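Phosphoethanolamine N-methyltransferase 1 (PDB 4KRG) catalyses methyl transfer from S-adenosylmethionine to the amino nitrogen of phosphoethanolamine, a step in nematode phosphocholine biosynthesis. Local coordinates at residues 117-122 with 202-207; 161-166 with 334-339; 188-193 with 262-267. All coordinates share one frame; numbering follows the deposited sequence.

Interaction 1. Residues 117-122 with 202-207; sequences MDEKSV and RDSDGK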
loop_
_atom_site.group_PDB
_atom_site.type_symbol
_atom_site.label_atom_id
_atom_site.label_comp_id
_atom_site.label_asym_id
_atom_site.label_seq_id
_atom_site.Cartn_x
_atom_site.Cartn_y
_atom_site.Cartn_z
HETATM N N MSE A 117 11.989 -19.117 15.907
HETATM C CA MSE A 117 13.398 -18.785 15.757
HETATM C C MSE A 117 13.798 -17.864 16.888
HETATM O O MSE A 117 12.936 -17.274 17.546
HETATM C CB MSE A 117 13.655 -18.088 14.425
HETATM C CG MSE A 117 13.889 -19.019 13.263
HETATM SE SE MSE A 117 14.133 -17.988 11.646
HETATM C CE MSE A 117 12.328 -17.273 11.531
ATOM N N ASP A 118 15.099 -17.727 17.107
ATOM C CA ASP A 118 15.582 -16.884 18.191
ATOM C C ASP A 118 15.180 -15.417 18.015
ATOM O O ASP A 118 14.866 -14.977 16.911
ATOM C CB ASP A 118 17.101 -16.998 18.325
ATOM C CG ASP A 118 17.549 -18.364 18.807
ATOM O OD1 ASP A 118 16.754 -19.082 19.452
ATOM O OD2 ASP A 118 18.716 -18.714 18.547
ATOM N N GLU A 119 15.176 -14.674 19.115
ATOM C CA GLU A 119 14.970 -13.239 19.052
ATOM C C GLU A 119 16.122 -12.617 18.285
ATOM O O GLU A 119 17.251 -13.119 18.348
ATOM C CB GLU A 119 14.946 -12.643 20.454
ATOM C CG GLU A 119 13.937 -13.267 21.376
ATOM C CD GLU A 119 14.062 -12.752 22.791
ATOM O OE1 GLU A 119 15.167 -12.303 23.173
ATOM O OE2 GLU A 119 13.042 -12.770 23.513
ATOM N N LYS A 120 15.835 -11.521 17.586
ATOM C CA LYS A 120 16.848 -10.755 16.869
ATOM C C LYS A 120 17.746 -11.676 16.062
ATOM O O LYS A 120 18.962 -11.595 16.153
ATOM C CB LYS A 120 17.672 -9.918 17.850
ATOM C CG LYS A 120 16.822 -9.007 18.740
ATOM C CD LYS A 120 17.602 -8.555 19.966
ATOM C CE LYS A 120 16.753 -8.587 21.235
ATOM N NZ LYS A 120 17.559 -8.304 22.462
ATOM N N SER A 121 17.135 -12.558 15.282
ATOM C CA SER A 121 17.885 -13.556 14.540
ATOM C C SER A 121 17.902 -13.307 13.037
ATOM O O SER A 121 18.680 -13.927 12.324
ATOM C CB SER A 121 17.339 -14.948 14.829
ATOM O OG SER A 121 15.968 -15.020 14.517
ATOM N N VAL A 122 17.035 -12.422 12.550
ATOM C CA VAL A 122 17.041 -12.060 11.126
ATOM C C VAL A 122 16.977 -10.553 10.904
ATOM O O VAL A 122 16.641 -9.791 11.812
ATOM C CB VAL A 122 15.898 -12.737 10.315
ATOM C CG1 VAL A 122 16.071 -14.245 10.280
ATOM C CG2 VAL A 122 14.542 -12.367 10.879
ATOM N N ARG A 202 6.608 -5.495 23.351
ATOM C CA ARG A 202 7.678 -5.427 24.339
ATOM C C ARG A 202 8.515 -6.695 24.271
ATOM O O ARG A 202 7.995 -7.799 24.444
ATOM C CB ARG A 202 7.126 -5.262 25.754
ATOM C CG ARG A 202 8.209 -4.999 26.794
ATOM C CD ARG A 202 7.649 -4.761 28.201
ATOM N NE ARG A 202 7.078 -3.425 28.375
ATOM C CZ ARG A 202 7.768 -2.349 28.750
ATOM N NH1 ARG A 202 9.066 -2.440 28.992
ATOM N NH2 ARG A 202 7.159 -1.177 28.883
ATOM N N ASP A 203 9.811 -6.540 24.021
ATOM C CA ASP A 203 10.678 -7.704 23.900
ATOM C C ASP A 203 11.105 -8.259 25.268
ATOM O O ASP A 203 10.669 -7.765 26.308
ATOM C CB ASP A 203 11.858 -7.447 22.936
ATOM C CG ASP A 203 12.889 -6.456 23.474
ATOM O OD1 ASP A 203 12.975 -6.243 24.698
ATOM O OD2 ASP A 203 13.653 -5.904 22.653
ATOM N N SER A 204 11.941 -9.290 25.263
ATOM C CA SER A 204 12.331 -9.952 26.503
ATOM C C SER A 204 13.191 -9.063 27.403
ATOM O O SER A 204 13.317 -9.322 28.599
ATOM C CB SER A 204 13.060 -11.258 26.201
ATOM O OG SER A 204 14.182 -11.028 25.374
ATOM N N ASP A 205 13.777 -8.020 26.830
ATOM C CA ASP A 205 14.559 -7.071 27.610
ATOM C C ASP A 205 13.674 -5.942 28.120
ATOM O O ASP A 205 14.138 -5.044 28.813
ATOM C CB ASP A 205 15.702 -6.500 26.770
ATOM C CG ASP A 205 16.641 -7.571 26.254
ATOM O OD1 ASP A 205 16.857 -8.573 26.972
ATOM O OD2 ASP A 205 17.163 -7.404 25.131
ATOM N N GLY A 206 12.395 -5.991 27.767
ATOM C CA GLY A 206 11.449 -4.987 28.215
ATOM C C GLY A 206 11.415 -3.727 27.367
ATOM O O GLY A 206 10.922 -2.690 27.808
ATOM N N LYS A 207 11.938 -3.806 26.147
ATOM C CA LYS A 207 11.931 -2.656 25.251
ATOM C C LYS A 207 10.722 -2.693 24.325
ATOM O O LYS A 207 10.320 -3.767 23.872
ATOM C CB LYS A 207 13.233 -2.582 24.456
ATOM C CG LYS A 207 14.416 -2.103 25.280
ATOM C CD LYS A 207 15.689 -2.066 24.457
ATOM C CE LYS A 207 16.823 -1.399 25.218
ATOM N NZ LYS A 207 18.072 -1.362 24.406
HETATM O O HOH W 1 14.653 -8.882 23.934
#
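The hydroxyl of Ser204 sits astride the carboxylate of Glu119, with Ser204 OG 2.7 Å from Glu119 OE1 and 2.8 Å from Glu119 OE2, and a water donates a further hydrogen bond to it. Ser204 belongs to a type I beta turn, Asp203 to Gly206, at the tip of the hairpin between strands 200-202 and 208-218, and this tip meets the surface loop that precedes strand 122-126 of the methyltransferase domain. Glu119 OE2 also forms a salt bridge with Arg148, so the carboxylate links helix 136-149 to the turn. Beside it Lys120, its chain bent at chi3 (-138°), brings NZ to within 2.8 Å of Asp205 OD2 in a salt bridge. The ammonium nitrogen meets OD2 on its syn side, 26° out of the carboxylate plane. Asp203, the first residue of the turn, shapes it: its OD1 accepts from Asp205 N, making an Asx turn, while OD2 is hydrogen-bonded to Trp209 NE1. Lys207 N, 3.0 Å from Asp203 OD1, approaches that oxygen from the face of the carboxylate opposite to Asp205 N.

Interaction 2. Residues 161-166 with 334-339; sequences SCSEPS and LYRTSL. With OPE (phosphoric acid mono-(2-amino-ethyl) ester), chain C.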
loop_
_atom_site.group_PDB
_atom_site.type_symbol
_atom_site.label_atom_id
_atom_site.label_comp_id
_atom_site.label_asym_id
_atom_site.label_seq_id
_atom_site.Cartn_x
_atom_site.Cartn_y
_atom_site.Cartn_z
ATOM N N SER A 161 -3.113 -10.335 -1.785
ATOM C CA SER A 161 -4.250 -10.079 -2.652
ATOM C C SER A 161 -5.307 -9.436 -1.780
ATOM O O SER A 161 -5.872 -10.083 -0.889
ATOM C CB SER A 161 -4.798 -11.374 -3.240
ATOM O OG SER A 161 -3.822 -12.010 -4.034
ATOM N N CYS A 162 -5.566 -8.159 -2.014
ATOM C CA CYS A 162 -6.519 -7.454 -1.179
ATOM C C CYS A 162 -7.886 -7.378 -1.848
ATOM O O CYS A 162 -7.978 -7.130 -3.048
ATOM C CB CYS A 162 -5.984 -6.065 -0.815
ATOM S SG CYS A 162 -4.508 -6.126 0.233
ATOM N N SER A 163 -8.930 -7.642 -1.065
ATOM C CA SER A 163 -10.332 -7.535 -1.492
ATOM C C SER A 163 -10.827 -8.534 -2.549
ATOM O O SER A 163 -12.015 -8.850 -2.584
ATOM C CB SER A 163 -10.677 -6.105 -1.910
ATOM O OG SER A 163 -10.648 -5.241 -0.796
ATOM N N GLU A 164 -9.933 -9.022 -3.405
ATOM C CA GLU A 164 -10.313 -9.951 -4.468
ATOM C C GLU A 164 -9.104 -10.769 -4.917
ATOM O O GLU A 164 -7.964 -10.388 -4.652
ATOM C CB GLU A 164 -10.862 -9.176 -5.664
ATOM C CG GLU A 164 -9.792 -8.469 -6.472
ATOM C CD GLU A 164 -10.354 -7.597 -7.574
ATOM O OE1 GLU A 164 -10.144 -7.926 -8.760
ATOM O OE2 GLU A 164 -10.999 -6.577 -7.256
ATOM N N PRO A 165 -9.340 -11.891 -5.615
ATOM C CA PRO A 165 -8.174 -12.661 -6.052
ATOM C C PRO A 165 -7.327 -11.879 -7.047
ATOM O O PRO A 165 -7.832 -10.969 -7.704
ATOM C CB PRO A 165 -8.797 -13.882 -6.741
ATOM C CG PRO A 165 -10.174 -13.984 -6.169
ATOM C CD PRO A 165 -10.605 -12.560 -5.971
ATOM N N SER A 166 -6.058 -12.245 -7.158
ATOM C CA SER A 166 -5.145 -11.582 -8.078
ATOM C C SER A 166 -5.728 -11.520 -9.475
ATOM O O SER A 166 -5.591 -10.518 -10.170
ATOM C CB SER A 166 -3.812 -12.316 -8.122
ATOM O OG SER A 166 -3.966 -13.602 -8.684
ATOM N N LEU A 334 -9.438 5.855 3.086
ATOM C CA LEU A 334 -9.725 6.640 1.894
ATOM C C LEU A 334 -8.830 6.171 0.747
ATOM O O LEU A 334 -9.234 6.161 -0.411
ATOM C CB LEU A 334 -9.573 8.134 2.197
ATOM C CG LEU A 334 -10.330 8.535 3.474
ATOM C CD1 LEU A 334 -10.196 10.003 3.800
ATOM C CD2 LEU A 334 -11.785 8.165 3.384
ATOM N N TYR A 335 -7.626 5.736 1.089
ATOM C CA TYR A 335 -6.736 5.102 0.122
ATOM C C TYR A 335 -7.380 3.841 -0.453
ATOM O O TYR A 335 -7.344 3.621 -1.666
ATOM C CB TYR A 335 -5.389 4.803 0.781
ATOM C CG TYR A 335 -4.500 3.765 0.116
ATOM C CD1 TYR A 335 -3.802 4.051 -1.051
ATOM C CD2 TYR A 335 -4.302 2.527 0.708
ATOM C CE1 TYR A 335 -2.964 3.103 -1.631
ATOM C CE2 TYR A 335 -3.465 1.579 0.146
ATOM C CZ TYR A 335 -2.802 1.869 -1.022
ATOM O OH TYR A 335 -1.971 0.919 -1.567
ATOM N N ARG A 336 -7.975 3.022 0.409
ATOM C CA ARG A 336 -8.684 1.832 -0.047
ATOM C C ARG A 336 -9.755 2.218 -1.091
ATOM O O ARG A 336 -9.852 1.591 -2.146
ATOM C CB ARG A 336 -9.278 1.069 1.157
ATOM C CG ARG A 336 -10.067 -0.236 0.862
ATOM C CD ARG A 336 -11.399 0.022 0.146
ATOM N NE ARG A 336 -12.552 -0.746 0.594
ATOM C CZ ARG A 336 -12.834 -1.980 0.195
ATOM N NH1 ARG A 336 -12.017 -2.627 -0.628
ATOM N NH2 ARG A 336 -13.925 -2.574 0.641
ATOM N N THR A 337 -10.567 3.232 -0.798
ATOM C CA THR A 337 -11.616 3.638 -1.742
ATOM C C THR A 337 -11.043 4.129 -3.067
ATOM O O THR A 337 -11.698 4.041 -4.101
ATOM C CB THR A 337 -12.562 4.711 -1.168
ATOM O OG1 THR A 337 -11.880 5.967 -1.093
ATOM C CG2 THR A 337 -13.051 4.308 0.205
ATOM N N SER A 338 -9.824 4.652 -3.041
ATOM C CA SER A 338 -9.168 5.037 -4.289
ATOM C C SER A 338 -8.765 3.804 -5.087
ATOM O O SER A 338 -8.831 3.808 -6.317
ATOM C CB SER A 338 -7.958 5.932 -4.035
ATOM O OG SER A 338 -8.369 7.230 -3.651
ATOM N N LEU A 339 -8.345 2.748 -4.395
ATOM C CA LEU A 339 -8.051 1.478 -5.070
ATOM C C LEU A 339 -9.318 0.871 -5.673
ATOM O O LEU A 339 -9.296 0.316 -6.769
ATOM C CB LEU A 339 -7.366 0.474 -4.128
ATOM C CG LEU A 339 -5.925 0.783 -3.711
ATOM C CD1 LEU A 339 -5.291 -0.409 -3.001
ATOM C CD2 LEU A 339 -5.101 1.175 -4.912
HETATM C CA OPE C . -2.515 -15.715 -5.934
HETATM C CB OPE C . -1.391 -16.684 -5.762
HETATM O O1 OPE C . -5.146 -15.387 -7.044
HETATM O O2 OPE C . -4.984 -13.875 -5.122
HETATM O O3 OPE C . -6.119 -16.076 -4.838
HETATM O O4 OPE C . -3.636 -15.963 -5.168
HETATM N N OPE C . -0.959 -16.958 -4.417
HETATM P P OPE C . -5.011 -15.322 -5.540
#
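Ser163 and Arg336 make the one direct contact between residues 161-166, where the chain leaves strand 154-161, and residues 334-339 of helix 332-345 in the C-terminal half, while the two ends of the first segment hold phosphoethanolamine. At the end of the strand, Ser161 OG, beside its own backbone N (chi1 -62°), gives a very short hydrogen bond of 2.5 Å to OPE O2; Gln231 NE2 is a second partner of this hydroxyl. Cys162 follows with its side chain against Ser189, Tyr192 and Trp234. Next, Ser163 OG comes 3.0 Å from Arg336 NH1. The bond is weak, being strongly bent at hydrogen, and a bound sodium ion lies about 3 Å from the Ser163 side chain. Arg336 leaves its helix with CG anti to the backbone N, and bends at chi2 and chi3 bring the guanidinium round to the loop. There its stronger polar partner is Asp268, in a salt bridge through NH2, and the ring of Phe188 makes a cation-pi contact with it. Glu164 turns to Arg230 in another salt bridge and has a weak hydrogen bond to Asn343. Pro165 packs against the phosphate, its CA 3.5 Å from OPE O2, and Ser166 closes the segment with two donors: its N reaches OPE O2 at 2.8 Å and its OG reaches OPE O1 at 2.7 Å. Tyr133, His176 and Tyr186 also hydrogen-bond the ligand. The chemistry thus divides along the loop. From this segment the phosphate receives only hydroxyl and main-chain N-H donors, whereas the link to segment 334-339 is a single weak bond from an arginine whose charge is probably balanced mainly by Asp268.

Interaction 3. Residues 188-193 with 262-267; sequences FSSLYI and AEQKTW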
loop_
_atom_site.group_PDB
_atom_site.type_symbol
_atom_site.label_atom_id
_atom_site.label_comp_id
_atom_site.label_asym_id
_atom_site.label_seq_id
_atom_site.Cartn_x
_atom_site.Cartn_y
_atom_site.Cartn_z
ATOM N N PHE A 188 -9.256 -6.147 3.104
ATOM C CA PHE A 188 -9.059 -4.797 2.592
ATOM C C PHE A 188 -7.631 -4.350 2.873
ATOM O O PHE A 188 -7.101 -4.617 3.949
ATOM C CB PHE A 188 -10.006 -3.821 3.282
ATOM C CG PHE A 188 -11.444 -4.231 3.245
ATOM C CD1 PHE A 188 -11.975 -4.868 2.135
ATOM C CD2 PHE A 188 -12.268 -3.966 4.322
ATOM C CE1 PHE A 188 -13.311 -5.239 2.106
ATOM C CE2 PHE A 188 -13.601 -4.327 4.301
ATOM C CZ PHE A 188 -14.124 -4.966 3.191
ATOM N N SER A 189 -7.021 -3.661 1.909
ATOM C CA SER A 189 -5.652 -3.158 2.040
ATOM C C SER A 189 -5.469 -2.307 3.284
ATOM O O SER A 189 -4.420 -2.343 3.923
ATOM C CB SER A 189 -5.279 -2.325 0.818
ATOM O OG SER A 189 -6.289 -1.375 0.542
ATOM N N SER A 190 -6.498 -1.538 3.622
ATOM C CA SER A 190 -6.443 -0.633 4.768
ATOM C C SER A 190 -6.242 -1.374 6.093
ATOM O O SER A 190 -5.637 -0.841 7.026
ATOM C CB SER A 190 -7.707 0.216 4.819
ATOM O OG SER A 190 -8.854 -0.603 4.756
ATOM N N LEU A 191 -6.740 -2.603 6.170
ATOM C CA LEU A 191 -6.654 -3.393 7.396
ATOM C C LEU A 191 -5.230 -3.847 7.680
ATOM O O LEU A 191 -4.798 -3.924 8.834
ATOM C CB LEU A 191 -7.570 -4.609 7.305
ATOM C CG LEU A 191 -9.039 -4.270 7.073
ATOM C CD1 LEU A 191 -9.898 -5.517 7.145
ATOM C CD2 LEU A 191 -9.501 -3.255 8.089
ATOM N N TYR A 192 -4.505 -4.178 6.623
ATOM C CA TYR A 192 -3.124 -4.570 6.790
ATOM C C TYR A 192 -2.321 -3.372 7.285
ATOM O O TYR A 192 -1.601 -3.476 8.268
ATOM C CB TYR A 192 -2.571 -5.123 5.486
ATOM C CG TYR A 192 -3.097 -6.495 5.124
ATOM C CD1 TYR A 192 -2.865 -7.587 5.956
ATOM C CD2 TYR A 192 -3.789 -6.710 3.938
ATOM C CE1 TYR A 192 -3.321 -8.849 5.621
ATOM C CE2 TYR A 192 -4.241 -7.972 3.594
ATOM C CZ TYR A 192 -4.004 -9.032 4.442
ATOM O OH TYR A 192 -4.460 -10.282 4.116
ATOM N N ILE A 193 -2.476 -2.227 6.626
ATOM C CA ILE A 193 -1.744 -1.019 7.018
ATOM C C ILE A 193 -2.034 -0.642 8.471
ATOM O O ILE A 193 -1.116 -0.406 9.250
ATOM C CB ILE A 193 -2.074 0.184 6.108
ATOM C CG1 ILE A 193 -1.781 -0.146 4.643
ATOM C CG2 ILE A 193 -1.285 1.408 6.544
ATOM C CD1 ILE A 193 -2.456 0.808 3.663
ATOM N N ALA A 262 -15.608 -2.647 9.801
ATOM C CA ALA A 262 -16.855 -1.911 9.903
ATOM C C ALA A 262 -16.652 -0.459 9.480
ATOM O O ALA A 262 -17.431 0.078 8.692
ATOM C CB ALA A 262 -17.387 -1.980 11.318
ATOM N N GLU A 263 -15.610 0.172 10.013
ATOM C CA GLU A 263 -15.301 1.553 9.671
ATOM C C GLU A 263 -14.977 1.688 8.195
ATOM O O GLU A 263 -15.356 2.669 7.574
ATOM C CB GLU A 263 -14.158 2.094 10.536
ATOM C CG GLU A 263 -14.525 2.230 12.012
ATOM C CD GLU A 263 -13.337 2.563 12.908
ATOM O OE1 GLU A 263 -12.182 2.545 12.431
ATOM O OE2 GLU A 263 -13.564 2.843 14.105
ATOM N N GLN A 264 -14.282 0.706 7.631
ATOM C CA GLN A 264 -14.019 0.708 6.197
ATOM C C GLN A 264 -15.316 0.686 5.410
ATOM O O GLN A 264 -15.485 1.454 4.463
ATOM C CB GLN A 264 -13.155 -0.478 5.772
ATOM C CG GLN A 264 -12.891 -0.517 4.274
ATOM C CD GLN A 264 -12.070 0.668 3.789
ATOM O OE1 GLN A 264 -10.851 0.689 3.938
ATOM N NE2 GLN A 264 -12.737 1.659 3.205
ATOM N N LYS A 265 -16.238 -0.185 5.805
ATOM C CA LYS A 265 -17.505 -0.304 5.087
ATOM C C LYS A 265 -18.302 1.000 5.039
ATOM O O LYS A 265 -18.940 1.295 4.027
ATOM C CB LYS A 265 -18.371 -1.446 5.633
ATOM C CG LYS A 265 -17.971 -2.851 5.177
ATOM C CD LYS A 265 -17.458 -2.890 3.732
ATOM C CE LYS A 265 -18.534 -2.590 2.691
ATOM N NZ LYS A 265 -17.940 -2.468 1.331
ATOM N N THR A 266 -18.259 1.792 6.106
ATOM C CA THR A 266 -18.959 3.076 6.080
ATOM C C THR A 266 -18.317 4.043 5.086
ATOM O O THR A 266 -19.007 4.853 4.468
ATOM C CB THR A 266 -19.057 3.747 7.468
ATOM O OG1 THR A 266 -17.797 4.332 7.816
ATOM C CG2 THR A 266 -19.470 2.745 8.529
ATOM N N TRP A 267 -17.001 3.963 4.934
ATOM C CA TRP A 267 -16.312 4.812 3.972
ATOM C C TRP A 267 -16.605 4.397 2.531
ATOM O O TRP A 267 -16.799 5.251 1.662
ATOM C CB TRP A 267 -14.810 4.881 4.270
ATOM C CG TRP A 267 -14.524 5.763 5.449
ATOM C CD1 TRP A 267 -13.957 5.400 6.638
ATOM C CD2 TRP A 267 -14.829 7.158 5.565
ATOM N NE1 TRP A 267 -13.879 6.484 7.476
ATOM C CE2 TRP A 267 -14.411 7.576 6.841
ATOM C CE3 TRP A 267 -15.416 8.095 4.702
ATOM C CZ2 TRP A 267 -14.559 8.894 7.282
ATOM C CZ3 TRP A 267 -15.559 9.396 5.138
ATOM C CH2 TRP A 267 -15.133 9.787 6.415
#
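The first turn of helix 189-198 meets the C-terminal half of helix 249-271, closest in backbone at Ser190 and Gln264, whose CA atoms are 7.8 Å apart. Segment 188-193 is the start of its helix: Phe188 still has an extended psi of 140°, and its O accepts from Leu191 N at 3.0 Å. Segment 262-267 is helical throughout. Gln264 carries the contact. Its CG is anti to the backbone N and the chain then bends at chi2 (65°), so that the aliphatic part passes the Phe188 ring while the amide reaches on to Ser190. Ser190 OG donates to Gln264 OE1 over 2.5 Å, arriving in the carbonyl plane on a lone pair. At the other end of the amide, NE2 donates to Tyr333 O in helix 332-345, and makes a weak bond to Asp268 OD1, one residue beyond the segment. Phe188 and Gln264 cross obliquely, with Phe188 CD2 3.5 Å from Gln264 CG and the ring and amide planes nearly perpendicular, at 86°. Further along the ring, Phe188 CZ lies 4.0 Å from Lys265 CD, the lysine crossing it at about a right angle. Bends at chi2 and chi3 fold this lysine, and its NZ forms a salt bridge with Asp268, leaving the methylenes to meet the ring. Leu191 packs on Phe256, Trp260 and Pro261, widening the join between the two helices. Because OE1 accepts from a hydroxyl while NE2 donates to a main-chain carbonyl, the amide has a defined orientation: a buried glutamine is satisfied at both ends and ties helix 249-271 to helices 189-198 and 332-345 through neutral hydrogen bonds.

In the fold
Interactions 2 and 3 are neighbours, their centres 9 Å apart, and 188-193 with 262-267 is nested in the chain loop closed by interaction 2. They meet around Arg336: its NH2 is 3.1 Å from Phe188 CE1, its CB is 3.2 Å from Gln264 OE1, and Asp268 pairs with both Arg336 and Lys265. The bound sodium ion is also close, about 5 Å from the Phe188 side chain. Only interaction 2 includes residues of the phosphoethanolamine pocket; the Phe188 side chain stays about 14 Å from the ligand. Interaction 1 lies apart on the surface, its nearest atoms about 22 Å from interaction 2 and 17 Å from interaction 3.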